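Local coordinates for NADH-rubredoxin oxidoreductase (Clostridium acetobutylicum, PDB 3KLJ), which catalyses the NADH-dependent reduction of rubredoxin through one bound FAD, rubredoxin then carrying the electrons on to the dioxygen-scavenging and detoxifying proteins of an obligate anaerobe, at residues E41-L44 / P45-R48; K59-D62 / D63-K67; D234-D238 / T239-S243. One frame throughout, in Å; residues are numbered along the deposited sequence.

Overall arrangement
Contacts 1 and 2 follow each other along the chain on either side of helix 51-56, both in the FAD-binding domain of this glutathione reductase-type fold. Their centres lie about 8 Å apart and they touch: the backbones of Pro45 and Tyr47 probably bond to Ile66 and Ile64. Contact 1 meets FAD directly, while contact 2 packs behind it, with Ile61 and Ile64 against Tyr46. Contact 3 comes much later, between strands 229-231 and 247-249, where the chain is again in the FAD-binding domain. Its centre is about 25 Å from that of contact 1 and about 33 Å from that of contact 2, and through Phe235 it reaches FAD at another part of the pocket.

Contact 1: residues E41-L44 / P45-R48; sequences EKYL and PYYR. With FAD (flavin-adenine dinucleotide), chain B.
The chain bends at Leu44-Pro45, where residues 41-44 and 45-48 run 108° apart, and the bend brings Glu41 within reach of Tyr46 and Arg48. Glu41 has CG beside its backbone N (chi1 -50°) and is extended beyond it, which carries the carboxylate out to both partners. Tyr46 meets it with its hydroxyl: OH donates to Glu41 OE1 over a very short 2.5 Å, with OE1 in the plane of the ring and the carboxylate turned 80° to it. On the other oxygen, Arg48 NH1 makes a salt bridge to Glu41 OE2 at 2.9 Å, almost straight along the C-O axis and near the guanidinium plane. A bend at chi3 turns the guanidinium of Arg48 so that its edge meets both the carboxylate and FAD O2A, to which NE donates over a nearly straight 2.7 Å. NH2 completes the group by donating to Tyr46 OH at 2.9 Å, from a tilted position, and to the carbonyl of Tyr131. Tyr46 OH also bonds to the backbone N of Tyr133. FAD O3B lies 2.8 Å from Glu41 OE2. Glu41 thus ties the adenosine ribose to the arginine that holds the adjacent phosphate, while Tyr46 on OE1 and Arg48 on OE2 together restrict the rotation of the carboxylate; the arginine and the tyrosine hydroxyl would be expected to favour the ionised form of Glu41.

Contact 2: residues K59-D62 / D63-K67; sequences KSID and DILIK
The carboxylate of Asp63 is the flat group here, and it reaches back to Ser60: OD2 accepts from Ser60 N at 2.8 Å, on its anti side and 31° out of the plane. Lys59 packs beside the same oxygen, with CB 3.3 Å from OD2, its chain crossing that of Asp63 at about a right angle. The motif is a pair of overlapping turns, each closed by a backbone bond between residues i and i+3, in the loop joining helices 51-56 and 69-74 of the FAD-binding domain. Asp63 N donates to Ser60 O at 3.2 Å, and Ile64 N to Ile61 O at 2.9 Å; both donors stand above the carbonyl plane of their acceptor. Ile61 O takes a second, weak bond from Leu65 N. With CG beside its own backbone N (chi1 -54°), Asp63 folds its side chain back over the start of the turn, so that one residue is bonded to Ser60 through both backbone and side chain. On the other flank the packing is apolar. Ile61 and Leu65 lean together obliquely, Ile61 CG1 lying 3.7 Å from Leu65 CD2, and Ile61 also rests on Tyr43, Tyr46 and Tyr133, while the buried Ile64 packs on Leu51, Ile54 and Tyr46. One water bridges the two polar residues, 2.7 Å from Ser60 OG and donating to Asp63 OD2 at 2.7 Å.

Contact 3: residues D234-D238 / T239-S243; sequences DFIKD and TEIAS
A type I beta turn from Ile236 to Thr239 runs straight into an ST turn, and Thr239 serves both. The turn closes where Thr239 N donates to Ile236 O at 2.8 Å (161°), approaching from above the carbonyl plane. The hydroxyl of the same residue donates to the same oxygen: Thr239 OG1 lies 2.8 Å from Ile236 O, in the carbonyl plane and on a lone pair. OG1 can reach it because it sits between the backbone N and the carbonyl carbon (chi1 79°), which leaves the oxygen pointing back over the turn. It also accepts from Ile241 N at 3.1 Å (164°), the bond that makes the ST turn. One hydroxyl therefore joins the carbonyl that ends the 3-10 segment 234-236 to the amide of Ile241, and Ile236 O is held by two protein donors.

Beyond these hydrogen bonds the two isoleucines close the loop with apolar contact. They cross at about a right angle: Ile236 CD1 lies 4.0 Å from Ile241 CG2, and Ile236 CG2 lies 4.1 Å from Ile241 CD1, so each branch of one meets a branch of the other. Ser243 borders the end of this pair, its OG 3.8 Å from Ile236 CD1. Both isoleucines pack on Ile247 of strand 247-249, and Ile241 also reaches Ile88 of strand 85-89 and Ile110 of strand 107-110. Phe235, just before the turn, packs on Ile88 and Ile110 and touches FAD, linking these strands to the cofactor, while the turn itself packs on strands 85-89 and 247-249.

Contact 1: residues E41-L44 / P45-R48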
loop_
_atom_site.group_PDB
_atom_site.type_symbol
_atom_site.label_atom_id
_atom_site.label_comp_id
_atom_site.label_asym_id
_atom_site.label_seq_id
_atom_site.Cartn_x
_atom_site.Cartn_y
_atom_site.Cartn_z
ATOM N N GLU A 41 -5.310 4.055 16.487
ATOM C CA GLU A 41 -6.300 5.038 16.026
ATOM C C GLU A 41 -7.575 4.983 16.873
ATOM O O GLU A 41 -7.809 4.009 17.595
ATOM C CB GLU A 41 -6.653 4.816 14.546
ATOM C CG GLU A 41 -5.452 4.700 13.598
ATOM C CD GLU A 41 -5.855 4.721 12.121
ATOM O OE1 GLU A 41 -6.720 5.529 11.741
ATOM O OE2 GLU A 41 -5.289 3.939 11.332
ATOM N N LYS A 42 -8.401 6.023 16.777
ATOM C CA LYS A 42 -9.647 6.073 17.547
ATOM C C LYS A 42 -10.842 5.498 16.778
ATOM O O LYS A 42 -11.990 5.615 17.219
ATOM C CB LYS A 42 -9.929 7.493 18.068
ATOM C CG LYS A 42 -9.856 8.599 17.030
ATOM C CD LYS A 42 -10.029 9.974 17.685
ATOM C CE LYS A 42 -9.520 11.096 16.778
ATOM N NZ LYS A 42 -8.028 11.127 16.731
ATOM N N TYR A 43 -10.549 4.861 15.645
ATOM C CA TYR A 43 -11.569 4.290 14.762
ATOM C C TYR A 43 -11.397 2.784 14.622
ATOM O O TYR A 43 -10.278 2.264 14.698
ATOM C CB TYR A 43 -11.525 4.962 13.368
ATOM C CG TYR A 43 -11.415 6.475 13.445
ATOM C CD1 TYR A 43 -12.495 7.252 13.873
ATOM C CD2 TYR A 43 -10.219 7.125 13.129
ATOM C CE1 TYR A 43 -12.394 8.637 13.967
ATOM C CE2 TYR A 43 -10.110 8.514 13.214
ATOM C CZ TYR A 43 -11.202 9.261 13.638
ATOM O OH TYR A 43 -11.114 10.631 13.728
ATOM N N LEU A 44 -12.514 2.090 14.433
ATOM C CA LEU A 44 -12.510 0.670 14.072
ATOM C C LEU A 44 -11.819 0.450 12.714
ATOM O O LEU A 44 -11.595 1.416 11.978
ATOM C CB LEU A 44 -13.952 0.155 14.034
ATOM C CG LEU A 44 -14.587 -0.460 15.300
ATOM C CD1 LEU A 44 -13.720 -0.431 16.565
ATOM C CD2 LEU A 44 -15.982 0.081 15.564
ATOM N N PRO A 45 -11.455 -0.811 12.393
ATOM C CA PRO A 45 -10.876 -1.106 11.088
ATOM C C PRO A 45 -11.670 -0.519 9.925
ATOM O O PRO A 45 -12.884 -0.706 9.837
ATOM C CB PRO A 45 -10.910 -2.631 11.039
ATOM C CG PRO A 45 -10.637 -3.022 12.453
ATOM C CD PRO A 45 -11.285 -1.948 13.320
ATOM N N TYR A 46 -10.968 0.172 9.036
ATOM C CA TYR A 46 -11.607 0.761 7.867
ATOM C C TYR A 46 -10.853 0.456 6.582
ATOM O O TYR A 46 -9.659 0.117 6.613
ATOM C CB TYR A 46 -11.804 2.264 8.059
ATOM C CG TYR A 46 -10.558 3.063 8.395
ATOM C CD1 TYR A 46 -10.206 3.323 9.727
ATOM C CD2 TYR A 46 -9.751 3.593 7.385
ATOM C CE1 TYR A 46 -9.076 4.090 10.043
ATOM C CE2 TYR A 46 -8.623 4.352 7.684
ATOM C CZ TYR A 46 -8.292 4.601 9.017
ATOM O OH TYR A 46 -7.175 5.360 9.303
ATOM N N TYR A 47 -11.568 0.557 5.462
ATOM C CA TYR A 47 -11.010 0.254 4.146
ATOM C C TYR A 47 -10.122 1.418 3.717
ATOM O O TYR A 47 -10.549 2.316 2.967
ATOM C CB TYR A 47 -12.124 0.009 3.121
ATOM C CG TYR A 47 -11.669 -0.822 1.941
ATOM C CD1 TYR A 47 -11.149 -0.217 0.800
ATOM C CD2 TYR A 47 -11.747 -2.215 1.974
ATOM C CE1 TYR A 47 -10.715 -0.981 -0.289
ATOM C CE2 TYR A 47 -11.326 -2.985 0.894
ATOM C CZ TYR A 47 -10.815 -2.357 -0.236
ATOM O OH TYR A 47 -10.383 -3.100 -1.297
ATOM N N ARG A 48 -8.891 1.389 4.220
ATOM C CA ARG A 48 -7.918 2.471 4.035
ATOM C C ARG A 48 -7.762 3.008 2.584
ATOM O O ARG A 48 -7.633 4.221 2.416
ATOM C CB ARG A 48 -6.553 2.066 4.627
ATOM C CG ARG A 48 -5.542 3.220 4.820
ATOM C CD ARG A 48 -4.234 2.722 5.507
ATOM N NE ARG A 48 -4.517 2.102 6.808
ATOM C CZ ARG A 48 -4.886 2.770 7.904
ATOM N NH1 ARG A 48 -5.139 2.113 9.028
ATOM N NH2 ARG A 48 -5.000 4.092 7.887
HETATM P PA FAD B . -2.887 -0.796 8.207
HETATM O O1A FAD B . -1.831 0.277 8.218
HETATM O O2A FAD B . -4.030 -0.483 7.272
HETATM O O5B FAD B . -3.435 -1.021 9.688
HETATM C C5B FAD B . -2.545 -1.179 10.778
HETATM C C4B FAD B . -3.153 -0.540 12.026
HETATM O O4B FAD B . -2.321 -0.803 13.153
HETATM C C3B FAD B . -3.235 0.978 11.885
HETATM O O3B FAD B . -4.550 1.404 12.203
HETATM C C2B FAD B . -2.223 1.522 12.877
HETATM O O2B FAD B . -2.659 2.712 13.496
HETATM C C1B FAD B . -2.123 0.392 13.891
HETATM N N9A FAD B . -0.842 0.361 14.620
HETATM C C8A FAD B . 0.399 0.689 14.144
HETATM N N7A FAD B . 1.301 0.519 15.139
HETATM C C5A FAD B . 0.659 0.080 16.241
HETATM C C6A FAD B . 1.104 -0.240 17.524
HETATM N N6A FAD B . 2.325 0.123 17.920
HETATM N N1A FAD B . 0.180 -0.664 18.465
HETATM C C2A FAD B . -1.160 -0.768 18.142
HETATM N N3A FAD B . -1.593 -0.437 16.872
HETATM C C4A FAD B . -0.694 -0.023 15.931
HETATM N N1 FAD B . -3.658 -0.951 -1.413
HETATM C C2 FAD B . -4.084 -1.563 -2.573
HETATM O O2 FAD B . -3.930 -2.764 -2.709
HETATM N N3 FAD B . -4.709 -0.839 -3.568
HETATM C C4 FAD B . -4.897 0.514 -3.415
HETATM O O4 FAD B . -5.446 1.134 -4.331
HETATM C C4X FAD B . -4.456 1.155 -2.249
HETATM N N5 FAD B . -4.642 2.517 -2.066
HETATM C C5X FAD B . -4.209 3.139 -0.910
HETATM C C6 FAD B . -4.396 4.517 -0.736
HETATM C C7 FAD B . -3.961 5.131 0.449
HETATM C C7M FAD B . -4.156 6.607 0.641
HETATM C C8 FAD B . -3.335 4.377 1.442
HETATM C C8M FAD B . -2.852 5.012 2.722
HETATM C C9 FAD B . -3.149 3.012 1.259
HETATM C C9A FAD B . -3.588 2.387 0.087
HETATM N N10 FAD B . -3.405 1.017 -0.086
HETATM C C10 FAD B . -3.838 0.405 -1.247
HETATM C "C1'" FAD B . -2.719 0.212 0.968
HETATM C "C2'" FAD B . -3.688 -0.522 1.869
HETATM O "O2'" FAD B . -4.436 0.434 2.593
HETATM C "C3'" FAD B . -2.864 -1.378 2.810
HETATM O "O3'" FAD B . -2.211 -2.396 2.074
HETATM C "C4'" FAD B . -3.690 -2.034 3.903
HETATM O "O4'" FAD B . -4.399 -1.052 4.649
HETATM C "C5'" FAD B . -2.743 -2.764 4.847
HETATM O "O5'" FAD B . -3.500 -3.195 5.948
HETATM P P FAD B . -2.772 -3.536 7.319
HETATM O O1P FAD B . -3.812 -4.030 8.311
HETATM O O2P FAD B . -1.618 -4.485 7.105
HETATM O O3P FAD B . -2.109 -2.149 7.811
#

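Contact 2: residues K59-D62 / D63-K67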
loop_
_atom_site.group_PDB
_atom_site.type_symbol
_atom_site.label_atom_id
_atom_site.label_comp_id
_atom_site.label_asym_id
_atom_site.label_seq_id
_atom_site.Cartn_x
_atom_site.Cartn_y
_atom_site.Cartn_z
ATOM N N LYS A 59 -17.067 11.976 2.090
ATOM C CA LYS A 59 -17.516 10.851 2.909
ATOM C C LYS A 59 -16.846 10.911 4.283
ATOM O O LYS A 59 -15.788 11.526 4.435
ATOM C CB LYS A 59 -17.231 9.515 2.198
ATOM C CG LYS A 59 -18.228 9.251 1.049
ATOM C CD LYS A 59 -17.921 7.956 0.310
ATOM C CE LYS A 59 -18.987 7.686 -0.761
ATOM N NZ LYS A 59 -20.360 7.621 -0.186
ATOM N N SER A 60 -17.466 10.292 5.286
ATOM C CA SER A 60 -16.894 10.248 6.634
ATOM C C SER A 60 -16.349 8.864 6.982
ATOM O O SER A 60 -16.358 7.943 6.138
ATOM C CB SER A 60 -17.915 10.713 7.675
ATOM O OG SER A 60 -19.034 9.846 7.711
ATOM N N ILE A 61 -15.843 8.729 8.213
ATOM C CA ILE A 61 -15.280 7.469 8.696
ATOM C C ILE A 61 -16.305 6.336 8.607
ATOM O O ILE A 61 -15.991 5.228 8.166
ATOM C CB ILE A 61 -14.661 7.592 10.141
ATOM C CG1 ILE A 61 -14.089 6.253 10.635
ATOM C CG2 ILE A 61 -15.675 8.150 11.164
ATOM C CD1 ILE A 61 -12.862 5.739 9.873
ATOM N N ASP A 62 -17.531 6.644 9.006
ATOM C CA ASP A 62 -18.635 5.691 8.984
ATOM C C ASP A 62 -18.860 5.018 7.626
ATOM O O ASP A 62 -19.244 3.849 7.578
ATOM C CB ASP A 62 -19.902 6.382 9.474
ATOM C CG ASP A 62 -19.649 7.207 10.721
ATOM O OD1 ASP A 62 -19.128 6.628 11.706
ATOM O OD2 ASP A 62 -19.951 8.423 10.716
ATOM N N ASP A 63 -18.595 5.750 6.539
ATOM C CA ASP A 63 -18.784 5.232 5.190
ATOM C C ASP A 63 -17.694 4.264 4.748
ATOM O O ASP A 63 -17.873 3.571 3.746
ATOM C CB ASP A 63 -18.846 6.365 4.166
ATOM C CG ASP A 63 -19.877 7.397 4.509
ATOM O OD1 ASP A 63 -21.008 7.017 4.879
ATOM O OD2 ASP A 63 -19.544 8.592 4.410
ATOM N N ILE A 64 -16.564 4.235 5.461
ATOM C CA ILE A 64 -15.445 3.373 5.059
ATOM C C ILE A 64 -15.049 2.288 6.065
ATOM O O ILE A 64 -14.163 1.475 5.780
ATOM C CB ILE A 64 -14.182 4.175 4.595
ATOM C CG1 ILE A 64 -13.618 5.057 5.723
ATOM C CG2 ILE A 64 -14.480 4.975 3.307
ATOM C CD1 ILE A 64 -12.178 5.504 5.477
ATOM N N LEU A 65 -15.701 2.278 7.231
ATOM C CA LEU A 65 -15.511 1.220 8.238
ATOM C C LEU A 65 -15.850 -0.142 7.631
ATOM O O LEU A 65 -16.844 -0.273 6.910
ATOM C CB LEU A 65 -16.405 1.474 9.479
ATOM C CG LEU A 65 -16.100 2.675 10.389
ATOM C CD1 LEU A 65 -17.137 2.864 11.524
ATOM C CD2 LEU A 65 -14.689 2.585 10.948
ATOM N N ILE A 66 -15.026 -1.147 7.915
ATOM C CA ILE A 66 -15.303 -2.507 7.438
ATOM C C ILE A 66 -16.529 -3.076 8.169
ATOM O O ILE A 66 -17.483 -3.555 7.542
ATOM C CB ILE A 66 -14.076 -3.469 7.562
ATOM C CG1 ILE A 66 -12.860 -2.940 6.777
ATOM C CG2 ILE A 66 -14.446 -4.842 7.015
ATOM C CD1 ILE A 66 -11.500 -3.730 7.039
ATOM N N LYS A 67 -16.492 -3.021 9.500
ATOM C CA LYS A 67 -17.632 -3.418 10.316
ATOM C C LYS A 67 -17.924 -2.319 11.309
ATOM O O LYS A 67 -17.001 -1.654 11.790
ATOM C CB LYS A 67 -17.346 -4.718 11.079
ATOM C CG LYS A 67 -17.000 -5.919 10.201
ATOM C CD LYS A 67 -18.193 -6.449 9.416
ATOM C CE LYS A 67 -17.722 -7.577 8.503
ATOM N NZ LYS A 67 -18.827 -8.119 7.692
HETATM O O HOH W 1 -21.145 10.078 6.064
#

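Contact 3: residues D234-D238 / T239-S243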
loop_
_atom_site.group_PDB
_atom_site.type_symbol
_atom_site.label_atom_id
_atom_site.label_comp_id
_atom_site.label_asym_id
_atom_site.label_seq_id
_atom_site.Cartn_x
_atom_site.Cartn_y
_atom_site.Cartn_z
ATOM N N ASP A 234 8.740 -0.564 14.985
ATOM C CA ASP A 234 9.708 -0.128 16.000
ATOM C C ASP A 234 9.558 -0.871 17.328
ATOM O O ASP A 234 10.539 -1.104 18.029
ATOM C CB ASP A 234 9.615 1.381 16.245
ATOM C CG ASP A 234 10.824 1.924 16.987
ATOM O OD1 ASP A 234 11.958 1.696 16.514
ATOM O OD2 ASP A 234 10.648 2.570 18.041
ATOM N N PHE A 235 8.322 -1.246 17.669
ATOM C CA PHE A 235 8.031 -1.970 18.924
ATOM C C PHE A 235 8.661 -3.376 19.038
ATOM O O PHE A 235 8.610 -3.980 20.103
ATOM C CB PHE A 235 6.517 -2.049 19.173
ATOM C CG PHE A 235 5.758 -2.669 18.043
ATOM C CD1 PHE A 235 5.236 -1.880 17.033
ATOM C CD2 PHE A 235 5.584 -4.051 17.976
ATOM C CE1 PHE A 235 4.548 -2.458 15.960
ATOM C CE2 PHE A 235 4.903 -4.633 16.910
ATOM C CZ PHE A 235 4.382 -3.837 15.908
ATOM N N ILE A 236 9.238 -3.905 17.957
ATOM C CA ILE A 236 9.932 -5.206 18.039
ATOM C C ILE A 236 11.420 -5.081 18.382
ATOM O O ILE A 236 12.081 -6.092 18.608
ATOM C CB ILE A 236 9.783 -6.087 16.735
ATOM C CG1 ILE A 236 10.689 -5.570 15.601
ATOM C CG2 ILE A 236 8.322 -6.230 16.329
ATOM C CD1 ILE A 236 10.910 -6.566 14.453
ATOM N N LYS A 237 11.923 -3.845 18.429
ATOM C CA LYS A 237 13.373 -3.538 18.513
ATOM C C LYS A 237 14.215 -4.306 19.547
ATOM O O LYS A 237 15.403 -4.571 19.311
ATOM C CB LYS A 237 13.611 -2.026 18.694
ATOM C CG LYS A 237 13.098 -1.451 20.012
ATOM C CD LYS A 237 13.830 -0.166 20.416
ATOM C CE LYS A 237 13.085 1.081 19.955
ATOM N NZ LYS A 237 11.745 1.211 20.602
ATOM N N ASP A 238 13.607 -4.643 20.681
ATOM C CA ASP A 238 14.344 -5.330 21.743
ATOM C C ASP A 238 14.231 -6.853 21.664
ATOM O O ASP A 238 14.913 -7.568 22.395
ATOM C CB ASP A 238 13.913 -4.822 23.121
ATOM C CG ASP A 238 14.539 -3.484 23.471
ATOM O OD1 ASP A 238 15.398 -3.002 22.701
ATOM O OD2 ASP A 238 14.172 -2.916 24.522
ATOM N N THR A 239 13.408 -7.347 20.746
ATOM C CA THR A 239 13.158 -8.781 20.643
ATOM C C THR A 239 14.031 -9.430 19.576
ATOM O O THR A 239 14.747 -8.745 18.844
ATOM C CB THR A 239 11.685 -9.056 20.315
ATOM O OG1 THR A 239 11.468 -8.853 18.914
ATOM C CG2 THR A 239 10.769 -8.132 21.116
ATOM N N GLU A 240 13.943 -10.752 19.480
ATOM C CA GLU A 240 14.631 -11.480 18.429
ATOM C C GLU A 240 13.732 -11.778 17.229
ATOM O O GLU A 240 14.036 -12.662 16.434
ATOM C CB GLU A 240 15.262 -12.763 18.985
ATOM C CG GLU A 240 16.388 -12.514 19.980
ATOM C CD GLU A 240 17.488 -11.635 19.411
ATOM O OE1 GLU A 240 17.749 -10.553 19.982
ATOM O OE2 GLU A 240 18.083 -12.018 18.382
ATOM N N ILE A 241 12.630 -11.039 17.094
ATOM C CA ILE A 241 11.739 -11.206 15.946
ATOM C C ILE A 241 12.486 -10.753 14.684
ATOM O O ILE A 241 12.933 -9.606 14.588
ATOM C CB ILE A 241 10.421 -10.405 16.105
ATOM C CG1 ILE A 241 9.571 -10.986 17.250
ATOM C CG2 ILE A 241 9.629 -10.387 14.781
ATOM C CD1 ILE A 241 8.549 -10.018 17.816
ATOM N N ALA A 242 12.632 -11.667 13.730
ATOM C CA ALA A 242 13.443 -11.392 12.547
ATOM C C ALA A 242 12.741 -10.405 11.641
ATOM O O ALA A 242 11.522 -10.472 11.461
ATOM C CB ALA A 242 13.764 -12.675 11.798
ATOM N N SER A 243 13.513 -9.471 11.096
ATOM C CA SER A 243 12.978 -8.495 10.162
ATOM C C SER A 243 14.037 -8.071 9.162
ATOM O O SER A 243 15.236 -8.114 9.449
ATOM C CB SER A 243 12.423 -7.262 10.905
ATOM O OG SER A 243 13.457 -6.554 11.574
HETATM O O HOH W 2 13.972 -7.259 16.441
HETATM O O HOH W 3 15.887 -10.054 22.467
#